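Local coordinates for protein nucleoporin NUP170 (Chaetomium thermophilum, PDB 5HAX) that probably serves as an architectural scaffold component of the inner ring of the nuclear pore complex, at residues 392-395 against 401-404; 473-476 against 481-484; 600-605 against 719-724. One frame throughout, in Å; residues are numbered along the deposited sequence.

Contact 1. Residues 392-395 against 401-404; sequences FDVV and QDML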
ATOM      1  N   PHE A 392     -11.325   5.301   2.080  1.00 31.73           N
ATOM      2  CA  PHE A 392     -11.622   6.723   2.231  1.00 34.20           C
ATOM      3  C   PHE A 392     -12.950   7.020   1.551  1.00 34.45           C
ATOM      4  O   PHE A 392     -13.116   6.716   0.366  1.00 36.85           O
ATOM      5  CB  PHE A 392     -10.524   7.594   1.606  1.00 30.67           C
ATOM      6  CG  PHE A 392      -9.214   7.561   2.343  1.00 35.48           C
ATOM      7  CD1 PHE A 392      -8.810   8.641   3.107  1.00 43.74           C
ATOM      8  CD2 PHE A 392      -8.378   6.461   2.259  1.00 39.08           C
ATOM      9  CE1 PHE A 392      -7.601   8.622   3.779  1.00 42.06           C
ATOM     10  CE2 PHE A 392      -7.169   6.436   2.931  1.00 40.37           C
ATOM     11  CZ  PHE A 392      -6.782   7.517   3.691  1.00 38.60           C
ATOM     12  N   ASP A 393     -13.885   7.624   2.289  1.00 33.07           N
ATOM     13  CA  ASP A 393     -15.198   7.981   1.753  1.00 36.40           C
ATOM     14  C   ASP A 393     -15.476   9.451   2.024  1.00 35.00           C
ATOM     15  O   ASP A 393     -15.439   9.893   3.177  1.00 36.11           O
ATOM     16  CB  ASP A 393     -16.305   7.119   2.366  1.00 35.61           C
ATOM     17  CG  ASP A 393     -17.642   7.306   1.666  1.00 39.08           C
ATOM     18  OD1 ASP A 393     -17.679   7.971   0.610  1.00 41.66           O
ATOM     19  OD2 ASP A 393     -18.657   6.780   2.163  1.00 38.75           O
ATOM     20  N   VAL A 394     -15.766  10.199   0.962  1.00 36.41           N
ATOM     21  CA  VAL A 394     -16.104  11.615   1.057  1.00 41.83           C
ATOM     22  C   VAL A 394     -17.621  11.695   1.196  1.00 39.11           C
ATOM     23  O   VAL A 394     -18.355  11.499   0.226  1.00 38.16           O
ATOM     24  CB  VAL A 394     -15.608  12.397  -0.162  1.00 44.96           C
ATOM     25  CG1 VAL A 394     -15.936  13.878  -0.019  1.00 53.89           C
ATOM     26  CG2 VAL A 394     -14.112  12.188  -0.357  1.00 45.14           C
ATOM     27  N   VAL A 395     -18.093  11.981   2.408  1.00 38.36           N
ATOM     28  CA  VAL A 395     -19.520  12.084   2.699  1.00 43.42           C
ATOM     29  C   VAL A 395     -19.912  13.551   2.623  1.00 50.17           C
ATOM     30  O   VAL A 395     -19.290  14.403   3.271  1.00 45.51           O
ATOM     31  CB  VAL A 395     -19.857  11.494   4.080  1.00 40.81           C
ATOM     32  CG1 VAL A 395     -21.353  11.592   4.348  1.00 43.75           C
ATOM     33  CG2 VAL A 395     -19.394  10.047   4.165  1.00 43.84           C
ATOM     34  N   GLN A 401     -19.446  21.522   3.374  1.00 86.06           N
ATOM     35  CA  GLN A 401     -18.390  20.862   4.130  1.00 82.80           C
ATOM     36  C   GLN A 401     -18.405  19.369   3.848  1.00 67.34           C
ATOM     37  O   GLN A 401     -19.446  18.716   3.981  1.00 68.99           O
ATOM     38  CB  GLN A 401     -18.564  21.111   5.631  1.00 80.10           C
ATOM     39  CG  GLN A 401     -17.375  20.676   6.470  1.00 85.97           C
ATOM     40  CD  GLN A 401     -17.615  20.851   7.957  1.00 96.39           C
ATOM     41  OE1 GLN A 401     -18.750  21.030   8.399  1.00 95.76           O
ATOM     42  NE2 GLN A 401     -16.543  20.803   8.739  1.00 93.06           N
ATOM     43  N   ASP A 402     -17.249  18.833   3.463  1.00 64.28           N
ATOM     44  CA  ASP A 402     -17.068  17.396   3.323  1.00 55.67           C
ATOM     45  C   ASP A 402     -16.629  16.799   4.651  1.00 53.30           C
ATOM     46  O   ASP A 402     -15.874  17.419   5.405  1.00 54.07           O
ATOM     47  CB  ASP A 402     -16.025  17.075   2.249  1.00 56.16           C
ATOM     48  CG  ASP A 402     -16.509  17.378   0.846  1.00 58.71           C
ATOM     49  OD1 ASP A 402     -17.710  17.672   0.675  1.00 60.10           O
ATOM     50  OD2 ASP A 402     -15.687  17.308  -0.092  1.00 58.07           O
ATOM     51  N   MET A 403     -17.117  15.594   4.935  1.00 45.68           N
ATOM     52  CA  MET A 403     -16.653  14.791   6.060  1.00 46.85           C
ATOM     53  C   MET A 403     -15.971  13.549   5.508  1.00 50.14           C
ATOM     54  O   MET A 403     -16.495  12.902   4.594  1.00 45.84           O
ATOM     55  CB  MET A 403     -17.808  14.395   6.984  1.00 46.94           C
ATOM     56  CG  MET A 403     -18.474  15.559   7.713  1.00 59.00           C
ATOM     57  SD  MET A 403     -17.353  16.536   8.745  1.00 72.17           S
ATOM     58  CE  MET A 403     -16.692  15.288   9.849  1.00 68.89           C
ATOM     59  N   LEU A 404     -14.807  13.221   6.062  1.00 47.66           N
ATOM     60  CA  LEU A 404     -13.992  12.108   5.588  1.00 43.13           C
ATOM     61  C   LEU A 404     -14.120  10.944   6.561  1.00 42.25           C
ATOM     62  O   LEU A 404     -13.681  11.039   7.712  1.00 43.74           O
ATOM     63  CB  LEU A 404     -12.532  12.538   5.452  1.00 49.07           C
ATOM     64  CG  LEU A 404     -11.871  12.244   4.110  1.00 56.92           C
ATOM     65  CD1 LEU A 404     -12.501  13.092   3.019  1.00 52.93           C
ATOM     66  CD2 LEU A 404     -10.373  12.491   4.200  1.00 59.68           C
TER

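Contact 2. Residues 473-476 against 481-484; sequences EFAV and GVHI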
ATOM      1  N   GLU A 473       0.922   6.677   3.547  1.00 38.56           N
ATOM      2  CA  GLU A 473       0.511   8.070   3.590  1.00 44.90           C
ATOM      3  C   GLU A 473      -0.292   8.385   2.338  1.00 41.10           C
ATOM      4  O   GLU A 473      -0.017   7.854   1.256  1.00 41.34           O
ATOM      5  CB  GLU A 473       1.715   9.020   3.706  1.00 42.72           C
ATOM      6  CG  GLU A 473       2.475   8.879   5.017  1.00 48.28           C
ATOM      7  CD  GLU A 473       3.490   9.984   5.239  1.00 52.67           C
ATOM      8  OE1 GLU A 473       3.642  10.856   4.357  1.00 52.02           O
ATOM      9  OE2 GLU A 473       4.134   9.980   6.309  1.00 54.23           O
ATOM     10  N   PHE A 474      -1.288   9.253   2.494  1.00 40.69           N
ATOM     11  CA  PHE A 474      -2.252   9.540   1.439  1.00 41.55           C
ATOM     12  C   PHE A 474      -2.435  11.043   1.313  1.00 44.84           C
ATOM     13  O   PHE A 474      -2.655  11.732   2.314  1.00 40.43           O
ATOM     14  CB  PHE A 474      -3.590   8.860   1.734  1.00 38.97           C
ATOM     15  CG  PHE A 474      -3.452   7.424   2.137  1.00 39.66           C
ATOM     16  CD1 PHE A 474      -3.535   6.413   1.194  1.00 43.69           C
ATOM     17  CD2 PHE A 474      -3.215   7.087   3.459  1.00 47.12           C
ATOM     18  CE1 PHE A 474      -3.396   5.089   1.565  1.00 41.00           C
ATOM     19  CE2 PHE A 474      -3.075   5.767   3.834  1.00 45.83           C
ATOM     20  CZ  PHE A 474      -3.166   4.767   2.884  1.00 40.91           C
ATOM     21  N   ALA A 475      -2.335  11.542   0.084  1.00 39.92           N
ATOM     22  CA  ALA A 475      -2.520  12.957  -0.204  1.00 42.53           C
ATOM     23  C   ALA A 475      -3.982  13.205  -0.558  1.00 39.87           C
ATOM     24  O   ALA A 475      -4.486  12.648  -1.539  1.00 39.34           O
ATOM     25  CB  ALA A 475      -1.605  13.396  -1.345  1.00 41.25           C
ATOM     26  N   VAL A 476      -4.652  14.034   0.237  1.00 38.10           N
ATOM     27  CA  VAL A 476      -6.052  14.387   0.028  1.00 41.24           C
ATOM     28  C   VAL A 476      -6.061  15.774  -0.606  1.00 42.16           C
ATOM     29  O   VAL A 476      -5.823  16.780   0.069  1.00 42.22           O
ATOM     30  CB  VAL A 476      -6.848  14.358   1.337  1.00 39.99           C
ATOM     31  CG1 VAL A 476      -8.307  14.740   1.088  1.00 40.99           C
ATOM     32  CG2 VAL A 476      -6.756  12.989   1.983  1.00 43.60           C
ATOM     33  N   GLY A 481      -6.015  23.023  -0.768  1.00 53.93           N
ATOM     34  CA  GLY A 481      -4.688  22.516  -0.490  1.00 56.06           C
ATOM     35  C   GLY A 481      -4.658  21.000  -0.522  1.00 52.25           C
ATOM     36  O   GLY A 481      -5.624  20.344  -0.917  1.00 47.49           O
ATOM     37  N   VAL A 482      -3.512  20.466  -0.101  1.00 45.98           N
ATOM     38  CA  VAL A 482      -3.259  19.029  -0.043  1.00 47.81           C
ATOM     39  C   VAL A 482      -3.022  18.665   1.416  1.00 51.31           C
ATOM     40  O   VAL A 482      -2.112  19.208   2.054  1.00 47.86           O
ATOM     41  CB  VAL A 482      -2.050  18.625  -0.904  1.00 51.36           C
ATOM     42  CG1 VAL A 482      -1.742  17.134  -0.748  1.00 48.83           C
ATOM     43  CG2 VAL A 482      -2.289  18.976  -2.364  1.00 49.52           C
ATOM     44  N   HIS A 483      -3.833  17.748   1.937  1.00 47.00           N
ATOM     45  CA  HIS A 483      -3.691  17.246   3.297  1.00 46.71           C
ATOM     46  C   HIS A 483      -3.058  15.860   3.268  1.00 46.42           C
ATOM     47  O   HIS A 483      -3.445  15.011   2.460  1.00 48.91           O
ATOM     48  CB  HIS A 483      -5.048  17.178   4.000  1.00 50.36           C
ATOM     49  CG  HIS A 483      -5.831  18.453   3.936  1.00 56.76           C
ATOM     50  ND1 HIS A 483      -5.860  19.364   4.970  1.00 57.35           N
ATOM     51  CD2 HIS A 483      -6.619  18.968   2.960  1.00 59.28           C
ATOM     52  CE1 HIS A 483      -6.629  20.384   4.635  1.00 62.63           C
ATOM     53  NE2 HIS A 483      -7.102  20.169   3.420  1.00 66.29           N
ATOM     54  N   ILE A 484      -2.086  15.635   4.149  1.00 45.57           N
ATOM     55  CA  ILE A 484      -1.397  14.351   4.249  1.00 42.84           C
ATOM     56  C   ILE A 484      -2.019  13.566   5.396  1.00 45.44           C
ATOM     57  O   ILE A 484      -2.043  14.033   6.542  1.00 43.69           O
ATOM     58  CB  ILE A 484       0.113  14.530   4.466  1.00 47.02           C
ATOM     59  CG1 ILE A 484       0.718  15.439   3.389  1.00 44.83           C
ATOM     60  CG2 ILE A 484       0.803  13.171   4.464  1.00 45.68           C
ATOM     61  CD1 ILE A 484       0.593  14.904   1.971  1.00 39.42           C
TER

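Contact 3. Residues 600-605 against 719-724; sequences RTLWKA and QLFSQT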
ATOM      1  N   ARG A 600      12.709 -10.507   8.199  1.00 46.73           N
ATOM      2  CA  ARG A 600      11.872 -11.296   7.299  1.00 45.88           C
ATOM      3  C   ARG A 600      12.249 -11.085   5.835  1.00 45.00           C
ATOM      4  O   ARG A 600      12.131 -12.013   5.027  1.00 46.77           O
ATOM      5  CB  ARG A 600      10.396 -10.961   7.523  1.00 49.37           C
ATOM      6  CG  ARG A 600       9.968  -9.618   6.965  1.00 48.41           C
ATOM      7  CD  ARG A 600       8.661  -9.145   7.586  1.00 42.37           C
ATOM      8  NE  ARG A 600       7.579 -10.116   7.426  1.00 46.17           N
ATOM      9  CZ  ARG A 600       6.726 -10.142   6.402  1.00 50.09           C
ATOM     10  NH1 ARG A 600       5.776 -11.067   6.357  1.00 50.01           N
ATOM     11  NH2 ARG A 600       6.815  -9.249   5.425  1.00 46.07           N
ATOM     12  N   THR A 601      12.710  -9.884   5.474  1.00 41.96           N
ATOM     13  CA  THR A 601      13.133  -9.631   4.100  1.00 47.02           C
ATOM     14  C   THR A 601      14.457 -10.303   3.756  1.00 50.40           C
ATOM     15  O   THR A 601      14.800 -10.381   2.572  1.00 49.53           O
ATOM     16  CB  THR A 601      13.267  -8.126   3.846  1.00 50.47           C
ATOM     17  OG1 THR A 601      14.287  -7.582   4.693  1.00 64.66           O
ATOM     18  CG2 THR A 601      11.949  -7.407   4.109  1.00 57.73           C
ATOM     19  N   LEU A 602      15.197 -10.791   4.754  1.00 53.68           N
ATOM     20  CA  LEU A 602      16.528 -11.363   4.571  1.00 52.06           C
ATOM     21  C   LEU A 602      16.527 -12.885   4.596  1.00 45.04           C
ATOM     22  O   LEU A 602      17.096 -13.521   3.704  1.00 47.92           O
ATOM     23  CB  LEU A 602      17.463 -10.851   5.674  1.00 51.00           C
ATOM     24  CG  LEU A 602      18.514  -9.807   5.307  1.00 59.45           C
ATOM     25  CD1 LEU A 602      17.886  -8.640   4.572  1.00 64.43           C
ATOM     26  CD2 LEU A 602      19.218  -9.333   6.571  1.00 56.43           C
ATOM     27  N   TRP A 603      15.876 -13.466   5.606  1.00 48.29           N
ATOM     28  CA  TRP A 603      16.043 -14.863   5.990  1.00 50.70           C
ATOM     29  C   TRP A 603      16.146 -15.820   4.805  1.00 53.32           C
ATOM     30  O   TRP A 603      17.180 -16.468   4.603  1.00 53.49           O
ATOM     31  CB  TRP A 603      14.874 -15.252   6.899  1.00 44.25           C
ATOM     32  CG  TRP A 603      15.103 -16.485   7.705  1.00 48.39           C
ATOM     33  CD1 TRP A 603      14.538 -17.708   7.506  1.00 51.96           C
ATOM     34  CD2 TRP A 603      15.955 -16.616   8.849  1.00 47.18           C
ATOM     35  NE1 TRP A 603      14.981 -18.594   8.457  1.00 53.75           N
ATOM     36  CE2 TRP A 603      15.854 -17.948   9.292  1.00 49.84           C
ATOM     37  CE3 TRP A 603      16.790 -15.735   9.542  1.00 50.24           C
ATOM     38  CZ2 TRP A 603      16.558 -18.423  10.396  1.00 51.16           C
ATOM     39  CZ3 TRP A 603      17.491 -16.210  10.639  1.00 48.27           C
ATOM     40  CH2 TRP A 603      17.370 -17.541  11.053  1.00 54.82           C
ATOM     41  N   LYS A 604      15.084 -15.925   4.011  1.00 51.03           N
ATOM     42  CA  LYS A 604      15.030 -16.894   2.923  1.00 52.76           C
ATOM     43  C   LYS A 604      15.620 -16.367   1.621  1.00 47.42           C
ATOM     44  O   LYS A 604      15.639 -17.100   0.628  1.00 62.28           O
ATOM     45  CB  LYS A 604      13.582 -17.336   2.688  1.00 52.79           C
ATOM     46  CG  LYS A 604      12.978 -18.119   3.846  1.00 54.97           C
ATOM     47  CD  LYS A 604      13.628 -19.486   4.002  1.00 52.77           C
ATOM     48  CE  LYS A 604      13.007 -20.269   5.146  1.00 53.11           C
ATOM     49  NZ  LYS A 604      13.572 -21.640   5.250  1.00 59.48           N
ATOM     50  N   ALA A 605      16.106 -15.130   1.601  1.00 49.52           N
ATOM     51  CA  ALA A 605      16.660 -14.554   0.387  1.00 49.73           C
ATOM     52  C   ALA A 605      18.085 -15.041   0.151  1.00 62.20           C
ATOM     53  O   ALA A 605      18.843 -15.300   1.090  1.00 55.95           O
ATOM     54  CB  ALA A 605      16.650 -13.028   0.467  1.00 55.20           C
ATOM     55  N   GLN A 719      21.107 -19.705   6.027  1.00 56.32           N
ATOM     56  CA  GLN A 719      22.247 -20.614   6.093  1.00 59.16           C
ATOM     57  C   GLN A 719      23.477 -19.905   6.643  1.00 51.52           C
ATOM     58  O   GLN A 719      24.219 -20.469   7.456  1.00 58.35           O
ATOM     59  CB  GLN A 719      22.524 -21.186   4.704  1.00 55.66           C
ATOM     60  CG  GLN A 719      21.383 -22.036   4.157  1.00 58.86           C
ATOM     61  CD  GLN A 719      21.375 -22.128   2.641  1.00 64.90           C
ATOM     62  OE1 GLN A 719      22.109 -21.418   1.955  1.00 65.07           O
ATOM     63  NE2 GLN A 719      20.532 -23.008   2.109  1.00 69.23           N
ATOM     64  N   LEU A 720      23.707 -18.664   6.208  1.00 52.48           N
ATOM     65  CA  LEU A 720      24.812 -17.872   6.736  1.00 56.26           C
ATOM     66  C   LEU A 720      24.693 -17.688   8.244  1.00 56.79           C
ATOM     67  O   LEU A 720      25.698 -17.725   8.963  1.00 58.16           O
ATOM     68  CB  LEU A 720      24.845 -16.515   6.034  1.00 55.48           C
ATOM     69  CG  LEU A 720      25.871 -15.491   6.520  1.00 49.47           C
ATOM     70  CD1 LEU A 720      27.279 -15.969   6.220  1.00 59.90           C
ATOM     71  CD2 LEU A 720      25.607 -14.137   5.877  1.00 53.14           C
ATOM     72  N   PHE A 721      23.470 -17.495   8.741  1.00 55.01           N
ATOM     73  CA  PHE A 721      23.269 -17.156  10.146  1.00 54.81           C
ATOM     74  C   PHE A 721      23.300 -18.374  11.058  1.00 49.03           C
ATOM     75  O   PHE A 721      23.752 -18.263  12.203  1.00 57.10           O
ATOM     76  CB  PHE A 721      21.924 -16.442  10.335  1.00 55.38           C
ATOM     77  CG  PHE A 721      21.837 -15.091   9.676  1.00 51.85           C
ATOM     78  CD1 PHE A 721      22.968 -14.318   9.460  1.00 53.11           C
ATOM     79  CD2 PHE A 721      20.607 -14.587   9.283  1.00 53.81           C
ATOM     80  CE1 PHE A 721      22.871 -13.076   8.861  1.00 53.02           C
ATOM     81  CE2 PHE A 721      20.509 -13.347   8.684  1.00 54.42           C
ATOM     82  CZ  PHE A 721      21.641 -12.591   8.473  1.00 51.78           C
ATOM     83  N   SER A 722      22.827 -19.532  10.584  1.00 54.54           N
ATOM     84  CA  SER A 722      22.453 -20.611  11.492  1.00 55.45           C
ATOM     85  C   SER A 722      22.898 -22.004  11.055  1.00 54.83           C
ATOM     86  O   SER A 722      22.515 -22.980  11.711  1.00 55.64           O
ATOM     87  CB  SER A 722      20.929 -20.611  11.678  1.00 49.73           C
ATOM     88  OG  SER A 722      20.271 -20.820  10.440  1.00 53.30           O
ATOM     89  N   GLN A 723      23.686 -22.144   9.987  1.00 49.39           N
ATOM     90  CA  GLN A 723      24.071 -23.461   9.489  1.00 64.50           C
ATOM     91  C   GLN A 723      25.571 -23.544   9.251  1.00 57.87           C
ATOM     92  O   GLN A 723      26.205 -22.569   8.840  1.00 55.30           O
ATOM     93  CB  GLN A 723      23.324 -23.797   8.201  1.00 65.35           C
ATOM     94  CG  GLN A 723      21.875 -24.167   8.436  1.00 60.24           C
ATOM     95  CD  GLN A 723      21.097 -24.323   7.149  1.00 59.66           C
ATOM     96  OE1 GLN A 723      21.628 -24.791   6.142  1.00 65.70           O
ATOM     97  NE2 GLN A 723      19.831 -23.925   7.173  1.00 69.47           N
ATOM     98  N   THR A 724      26.124 -24.733   9.507  1.00 67.00           N
ATOM     99  CA  THR A 724      27.562 -24.949   9.357  1.00 60.91           C
ATOM    100  C   THR A 724      28.059 -24.669   7.947  1.00 60.81           C
ATOM    101  O   THR A 724      29.027 -23.903   7.803  1.00 64.02           O
ATOM    102  CB  THR A 724      27.918 -26.378   9.788  1.00 63.13           C
ATOM    103  OG1 THR A 724      27.537 -26.580  11.153  1.00 59.07           O
ATOM    104  CG2 THR A 724      29.414 -26.630   9.638  1.00 69.30           C
TER

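Contact 1. Residues 392-395 against 401-404
Val394 sends its two methyl groups to different residues of the facing segment, Asp402 just ahead of the strand and Leu404 within it. CG1, standing anti to the backbone N (chi1 -178°), reaches the carboxylate of Asp402, where OD2 lies 3.4 Å away, a van der Waals approach of a methyl to an oxygen. The carboxylate is occupied elsewhere: Asp402 OD2 accepts from the backbone N of Thr440, and OD1 forms a salt bridge with Arg396, so both oxygens of a buried group are accounted for. The other branch, Val394 CG2, meets Leu404 CD1 at 3.8 Å, the two side chains crossing at a slant rather than lying alongside. Leu404 then forks in turn: its CD2 lies 4.3 Å from Phe392 CD1, close to the plane of the phenyl ring and therefore at its edge.

The frame behind these contacts is an antiparallel beta hairpin, formed by strands 390-395 and 403-409, in the middle of one blade of the beta-propeller. Val394 and Leu404 make a non-hydrogen-bonded pair; Val395 and Met403, the adjacent hydrogen-bonded pair, present their side chains to the other face. Val395 N donates to Met403 O at 2.9 Å, and Met403 N returns a bond of 3.0 Å to Val395 O, nearly straight at 177° and in the carbonyl plane. On this second face the side chains hardly meet across the hairpin. Val395 brings CB to 3.7 Å from Met403 O, whereas the thioether of Met403, bent at both chi2 and chi3, leads away from Val395; both residues touch Trp431 on the next strand. Beyond the bonded pair, Leu404 CA approaches Asp393 O at 3.6 Å in a CA-H...O contact.

Contact 2. Residues 473-476 against 481-484
Glu473 reaches Ile484 with one carboxylate oxygen, OE1 lying 3.7 Å from the methyl CG2, while OE2 is engaged in a salt bridge with Arg486 farther along the second strand. Next in sequence, Phe474 turns its side chain away from the partner strand and takes part through its backbone: Phe474 O receives a CA-H...O contact from Ile484 CA at 3.5 Å. Ala475 follows, in a non-hydrogen-bonded pair with Ile484, and its CB packs against Val482 CG1 at 3.8 Å. That branch of Val482 is placed there by lying anti to its own backbone N (chi1 176°).

Val476 forms the hydrogen-bonded pair of this antiparallel hairpin with His483, within the propeller blade closed on its outside by strand 50-57. Its N donates to His483 O over 2.7 Å, and His483 N answers with a bond of 2.9 Å to Val476 O, the donor tilted 30° out of the carbonyl plane. The same oxygen lies near the plane of the imidazole, at its edge, 3.7 Å from His483 CD2, and takes a CA-H...O contact from Val482. Directional polar bonding across the contact thus rests on the backbone, and the side chains add mainly van der Waals packing.

Contact 3. Residues 600-605 against 719-724
Trp603 and Phe721 bring together, within the alpha-helical C-terminal part of the protein, a type I beta turn and a short helix far along the sequence. The turn runs from Leu602 to Ala605, just after helix 586-599, and is closed by a bond from Ala605 N to Leu602 O; Phe721 belongs to helix 717-722.

The indole is the side chain to follow. From Trp603 CB, which remains well short of the phenyl ring, Trp603 CG leaves anti to the backbone N (chi1 -162°), and the ring system then extends toward the helix. On the pyrrole side, NE1 turns to a different element and donates to Asn14 OD1 of helix 5-20, a bond that would limit rotation of the indole. The benzo side supplies the contact. Trp603 CE3 comes first, 4.0 Å from Phe721 CD2 and in the plane of the phenyl ring; Trp603 CZ3, one atom farther out, approaches Phe721 CD2 to 3.8 Å. Both therefore address the edge of the phenyl group, whereas CD2 stands obliquely to the indole. With the two ring planes inclined by roughly 43°, the pair is neither a parallel stack nor a T-shaped one.

The phenyl ring is met at a second point on its rim, where Leu602 CD2 lies 4.5 Å from Phe721 CZ, while Ile682 of helix 663-694 also touches Phe721. Polar links beside the rings converge on Glu718: its backbone bonds to that of Trp603, and its carboxylate forms a salt bridge with Lys604 NZ. At the far end of the indole, Trp603 CZ2 and CH2 each lie 4.4 Å from Ser722 OG, and this hydroxyl is hydrogen-bonded to Glu718 O.

Overall arrangement
Contacts 1, 2 and 3 follow one another along the chain. The first two are hairpins in neighbouring blades of the N-terminal beta-propeller, their centres 13 Å apart. The blades touch directly: Phe392 CZ packs on Phe474 CD2 at 3.6 Å, continuing the core from one hairpin to the next. In contact 2's blade the outermost strand, 50-57, comes from much earlier in the chain, tying the propeller's beginning to its end. Contact 3, in the C-terminal helical region across the chain's centre, touches neither hairpin; its centre lies about 39 Å from contact 2's and 47 Å from contact 1's. One chain thus carries both a propeller and a helical region, consistent with a scaffold role.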